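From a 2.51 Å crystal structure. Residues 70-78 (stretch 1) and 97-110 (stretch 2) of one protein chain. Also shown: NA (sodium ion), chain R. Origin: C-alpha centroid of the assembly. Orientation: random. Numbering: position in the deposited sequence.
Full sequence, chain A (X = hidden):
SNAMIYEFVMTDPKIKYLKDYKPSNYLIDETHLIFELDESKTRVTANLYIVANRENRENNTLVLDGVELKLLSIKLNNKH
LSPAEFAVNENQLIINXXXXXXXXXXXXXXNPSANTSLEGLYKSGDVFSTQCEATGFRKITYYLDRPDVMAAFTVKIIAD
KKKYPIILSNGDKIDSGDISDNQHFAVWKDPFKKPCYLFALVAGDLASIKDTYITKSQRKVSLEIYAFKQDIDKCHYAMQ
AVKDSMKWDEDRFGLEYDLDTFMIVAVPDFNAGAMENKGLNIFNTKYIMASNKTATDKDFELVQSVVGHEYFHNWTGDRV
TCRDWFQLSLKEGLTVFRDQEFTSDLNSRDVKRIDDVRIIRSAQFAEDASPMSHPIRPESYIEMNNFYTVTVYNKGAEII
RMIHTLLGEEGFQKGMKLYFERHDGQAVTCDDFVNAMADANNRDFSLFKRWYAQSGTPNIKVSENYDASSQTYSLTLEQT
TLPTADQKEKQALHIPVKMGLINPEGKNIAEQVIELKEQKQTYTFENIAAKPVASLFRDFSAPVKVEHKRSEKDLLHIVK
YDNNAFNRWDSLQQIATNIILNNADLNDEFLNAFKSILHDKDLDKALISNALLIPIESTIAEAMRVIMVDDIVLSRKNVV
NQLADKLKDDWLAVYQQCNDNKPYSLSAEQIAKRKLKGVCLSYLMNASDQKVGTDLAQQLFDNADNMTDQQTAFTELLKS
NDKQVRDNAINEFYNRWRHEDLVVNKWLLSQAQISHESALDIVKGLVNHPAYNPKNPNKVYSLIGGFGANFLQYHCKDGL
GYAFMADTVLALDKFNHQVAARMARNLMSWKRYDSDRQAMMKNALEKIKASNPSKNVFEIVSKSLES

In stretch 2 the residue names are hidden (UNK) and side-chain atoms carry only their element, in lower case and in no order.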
# COMPACT_ATOMS: atom_id res chain seq x y z
N LYS A 70 23.40 28.34 -4.70
CA LYS A 70 24.28 29.49 -4.91
C LYS A 70 23.71 30.67 -4.13
O LYS A 70 22.67 31.21 -4.49
CB LYS A 70 24.40 29.83 -6.39
CG LYS A 70 25.54 30.78 -6.71
CD LYS A 70 25.53 31.21 -8.16
CE LYS A 70 26.50 32.36 -8.41
NZ LYS A 70 26.28 32.99 -9.73
N LEU A 71 24.40 31.06 -3.05
CA LEU A 71 23.97 32.15 -2.19
C LEU A 71 24.36 33.51 -2.76
O LEU A 71 25.54 33.88 -2.74
CB LEU A 71 24.59 32.00 -0.80
CG LEU A 71 24.27 33.09 0.22
CD1 LEU A 71 22.77 33.13 0.51
CD2 LEU A 71 25.06 32.87 1.50
N LEU A 72 23.38 34.27 -3.25
CA LEU A 72 23.63 35.59 -3.82
C LEU A 72 23.51 36.71 -2.80
O LEU A 72 24.05 37.80 -3.01
CB LEU A 72 22.65 35.87 -4.97
CG LEU A 72 22.58 34.81 -6.07
CD1 LEU A 72 21.56 35.22 -7.12
CD2 LEU A 72 23.95 34.60 -6.69
N SER A 73 22.79 36.47 -1.71
CA SER A 73 22.53 37.53 -0.73
C SER A 73 22.00 36.97 0.58
O SER A 73 21.32 35.94 0.60
CB SER A 73 21.52 38.54 -1.29
OG SER A 73 21.16 39.49 -0.30
N ILE A 74 22.31 37.67 1.67
CA ILE A 74 21.86 37.29 3.00
C ILE A 74 21.80 38.51 3.91
O ILE A 74 22.78 39.26 4.03
CB ILE A 74 22.75 36.18 3.62
CG1 ILE A 74 22.24 35.79 5.01
CG2 ILE A 74 24.21 36.61 3.69
CD1 ILE A 74 22.88 34.53 5.55
N LYS A 75 20.64 38.72 4.53
CA LYS A 75 20.43 39.84 5.45
C LYS A 75 19.68 39.36 6.68
O LYS A 75 18.74 38.58 6.57
CB LYS A 75 19.63 40.95 4.77
CG LYS A 75 20.14 41.34 3.39
CD LYS A 75 19.55 42.66 2.92
CE LYS A 75 18.05 42.56 2.67
NZ LYS A 75 17.54 43.78 1.99
N LEU A 76 20.10 39.83 7.86
CA LEU A 76 19.42 39.54 9.11
C LEU A 76 18.84 40.85 9.64
O LEU A 76 19.56 41.84 9.75
CB LEU A 76 20.39 38.92 10.12
CG LEU A 76 19.79 38.21 11.34
CD1 LEU A 76 20.69 37.07 11.79
CD2 LEU A 76 19.55 39.17 12.50
N ASN A 77 17.54 40.83 9.96
CA ASN A 77 16.81 42.04 10.36
C ASN A 77 17.03 43.19 9.37
O ASN A 77 17.30 44.33 9.75
CB ASN A 77 17.16 42.45 11.80
CG ASN A 77 16.48 41.57 12.85
OD1 ASN A 77 15.45 40.94 12.59
ND2 ASN A 77 17.04 41.54 14.05
N ASN A 78 16.92 42.84 8.09
CA ASN A 78 17.02 43.79 6.98
C ASN A 78 18.42 44.39 6.73
O ASN A 78 18.60 45.18 5.79
CB ASN A 78 15.97 44.91 7.15
CG ASN A 78 15.36 45.36 5.84
OD1 ASN A 78 15.33 44.62 4.86
ND2 ASN A 78 14.84 46.59 5.82
N UNK A 97 25.50 33.67 17.43
CA UNK A 97 25.00 34.81 18.20
C UNK A 97 23.83 35.54 17.55
O UNK A 97 23.85 36.77 17.42
c UNK A 97 27.37 35.10 19.05
c UNK A 97 26.14 35.79 18.49
n UNK A 97 27.15 34.23 20.03
o UNK A 97 28.49 35.32 18.59
N UNK A 98 22.83 34.78 17.13
CA UNK A 98 21.61 35.35 16.56
C UNK A 98 20.69 35.81 17.68
O UNK A 98 20.81 35.32 18.81
c UNK A 98 20.86 34.34 15.65
c UNK A 98 20.25 33.20 16.45
c UNK A 98 21.79 33.80 14.57
N UNK A 99 19.78 36.76 17.39
CA UNK A 99 18.84 37.25 18.41
C UNK A 99 17.71 36.28 18.78
O UNK A 99 17.53 35.24 18.13
c UNK A 99 19.65 37.51 16.13
c UNK A 99 19.07 38.81 16.57
c UNK A 99 18.24 38.52 17.78
N UNK A 100 16.95 36.64 19.81
CA UNK A 100 15.82 35.84 20.29
C UNK A 100 14.67 35.81 19.27
O UNK A 100 13.89 34.86 19.23
o UNK A 100 15.32 34.33 23.73
c UNK A 100 16.25 36.31 22.79
o UNK A 100 17.50 34.39 23.46
c UNK A 100 16.36 34.91 23.36
c UNK A 100 15.28 36.40 21.61
N UNK A 101 14.57 36.86 18.46
CA UNK A 101 13.51 36.99 17.48
C UNK A 101 14.01 37.85 16.32
O UNK A 101 14.48 38.97 16.54
n UNK A 101 8.07 37.85 16.55
c UNK A 101 12.28 37.64 18.13
c UNK A 101 9.78 37.71 18.38
c UNK A 101 8.44 37.22 17.85
c UNK A 101 10.95 37.29 17.49
N UNK A 102 13.93 37.33 15.10
CA UNK A 102 14.47 38.03 13.93
C UNK A 102 13.91 37.52 12.60
O UNK A 102 13.30 36.45 12.52
c UNK A 102 16.95 36.03 12.53
c UNK A 102 17.44 34.74 12.41
c UNK A 102 16.60 35.67 14.87
c UNK A 102 17.08 34.37 14.74
c UNK A 102 17.49 33.91 13.51
c UNK A 102 16.00 37.92 13.91
c UNK A 102 16.52 36.51 13.76
N UNK A 103 14.13 38.31 11.55
CA UNK A 103 13.78 37.93 10.19
C UNK A 103 15.08 37.75 9.39
O UNK A 103 15.97 38.59 9.43
c UNK A 103 12.76 38.70 8.00
c UNK A 103 12.82 38.94 9.50
c UNK A 103 13.21 40.38 9.80
N UNK A 104 15.17 36.63 8.67
CA UNK A 104 16.33 36.31 7.86
C UNK A 104 15.95 36.20 6.39
O UNK A 104 15.21 35.29 6.01
c UNK A 104 19.31 35.54 7.69
c UNK A 104 18.63 33.16 8.08
c UNK A 104 16.94 35.00 8.33
c UNK A 104 18.18 34.52 7.57
N UNK A 105 16.45 37.11 5.56
CA UNK A 105 16.23 37.06 4.13
C UNK A 105 17.43 36.46 3.41
O UNK A 105 18.55 36.90 3.62
c UNK A 105 15.98 38.46 3.57
o UNK A 105 15.06 40.77 2.22
n UNK A 105 15.83 40.05 0.25
c UNK A 105 15.71 38.48 2.07
c UNK A 105 15.51 39.87 1.52
N UNK A 106 17.17 35.46 2.56
CA UNK A 106 18.20 34.90 1.68
C UNK A 106 17.70 34.87 0.24
O UNK A 106 16.61 34.36 -0.03
c UNK A 106 18.87 33.30 3.54
o UNK A 106 17.50 32.54 1.68
c UNK A 106 18.56 33.44 2.05
N UNK A 107 18.51 35.40 -0.68
CA UNK A 107 18.31 35.16 -2.11
C UNK A 107 19.27 34.06 -2.54
O UNK A 107 20.44 34.08 -2.18
c UNK A 107 18.29 36.10 -4.44
c UNK A 107 18.54 36.41 -2.97
c UNK A 107 17.64 37.55 -2.50
N UNK A 108 18.75 33.11 -3.32
CA UNK A 108 19.48 31.91 -3.73
C UNK A 108 19.16 31.62 -5.20
O UNK A 108 18.08 31.96 -5.68
c UNK A 108 19.08 30.71 -2.83
c UNK A 108 19.87 30.73 -1.53
c UNK A 108 19.25 29.36 -3.53
N UNK A 109 20.11 31.00 -5.91
CA UNK A 109 19.90 30.58 -7.31
C UNK A 109 20.08 29.07 -7.45
O UNK A 109 20.96 28.48 -6.83
c UNK A 109 21.76 31.68 -10.55
c UNK A 109 20.87 31.32 -8.23
o UNK A 109 22.50 30.92 -11.23
o UNK A 109 21.89 32.92 -10.53
c UNK A 109 20.67 31.05 -9.71
N UNK A 110 19.24 28.45 -8.29
CA UNK A 110 19.26 27.00 -8.48
C UNK A 110 18.96 26.62 -9.93
O UNK A 110 18.40 27.40 -10.69
c UNK A 110 16.83 26.85 -7.79
c UNK A 110 18.24 26.29 -7.56
c UNK A 110 18.65 26.44 -6.10
c UNK A 110 15.76 26.15 -6.99
NA NA R . 16.47 32.17 -0.52
O HOH W 1 18.93 38.63 0.75

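Position 97 carries two side-chain carbons, the second bonded to one oxygen and one nitrogen, and stays out of reach of stretch 1; this carboxamide is Asn 97. Position 98 has three carbons, one carrying the other two. The fork begins at CB, so it is Val 98, and one methyl, CG1, lies 4.4 Å from Leu 76 CD1. At position 99 three carbons close a ring onto the backbone N, which only proline does. Pro 99 CD sits 4.0 Å from Leu 76 CD2.

Position 100 has three carbons, the third carrying two oxygens, and touches nothing on stretch 1: Glu 100. Position 101 is four carbons in a row ending in nitrogen, pointing away from stretch 1: Lys 101. Position 102 shows one carbon followed by a six-carbon ring with no hydroxyl oxygen, hence Phe 102. Its CD2 is 3.8 Å from Leu 76 CG, an oblique approach, and its CB lies 3.3 Å from Asn 77 OD1.

Position 103 is again a carbon bearing two carbons, Val 103; its CG1 comes 3.6 Å from Asn 77 OD1. Position 104 has four carbons forked at the second, which separates leucine from isoleucine. Leu 104 CD1 reaches 4.0 Å from Ile 74 CG1 and 3.3 Å from Lys 75 O. Position 105 has three carbons, the third bearing one oxygen and one nitrogen: one carbon longer than asparagine, so Gln 105. Its OE1 is 3.5 Å from Lys 75 CE.

Position 106 has one carbon bearing an oxygen and a carbon, Thr 106. Sodium supports the hydroxyl assignment, lying 2.5 Å from Thr 106 OG1 and 2.2 Å from Thr 106 O. On the sheet face it shares with Ile 74, Thr 106 CG2 is 4.4 Å from Ile 74 CG1. Positions 107 and 108 each have a carbon bearing two carbons. The first is Val 107, with CG1 4.3 Å from Leu 72 CD1; the second is Val 108, with CG2 4.3 Å from Leu 71 CD1.

Position 109 has three carbons, the third with two oxygens: Glu 109. Its OE1 stands 4.5 Å from Lys 70 NZ, beyond salt-bridge range. Position 110 has four carbons forked at the first, one arm two carbons long: Ile 110, pointing away.

The contact is an antiparallel strand pairing, with axes at 177° and 4.7 Å at closest approach. Paired bonds fix the register: Lys 75 N to Gln 105 O and Gln 105 N to Lys 75 O are both 2.9 Å. A bulge between Leu 71 and Ser 73 shifts it by one residue, so Val 107 O accepts from Leu 72 N at 3.1 Å and weakly from Ser 73 N at 3.4 Å. Beyond the strand, Asn 77 N donates to Val 103 O at 2.8 Å, while Val 103 N donates to Asn 77 OD1 at 3.1 Å, the side chain continuing the ladder. Apolar contacts around Leu 76 fill in beside this backbone scaffold.

Stretch 2, residues 97-110: NVPEKFVLQTVVEI
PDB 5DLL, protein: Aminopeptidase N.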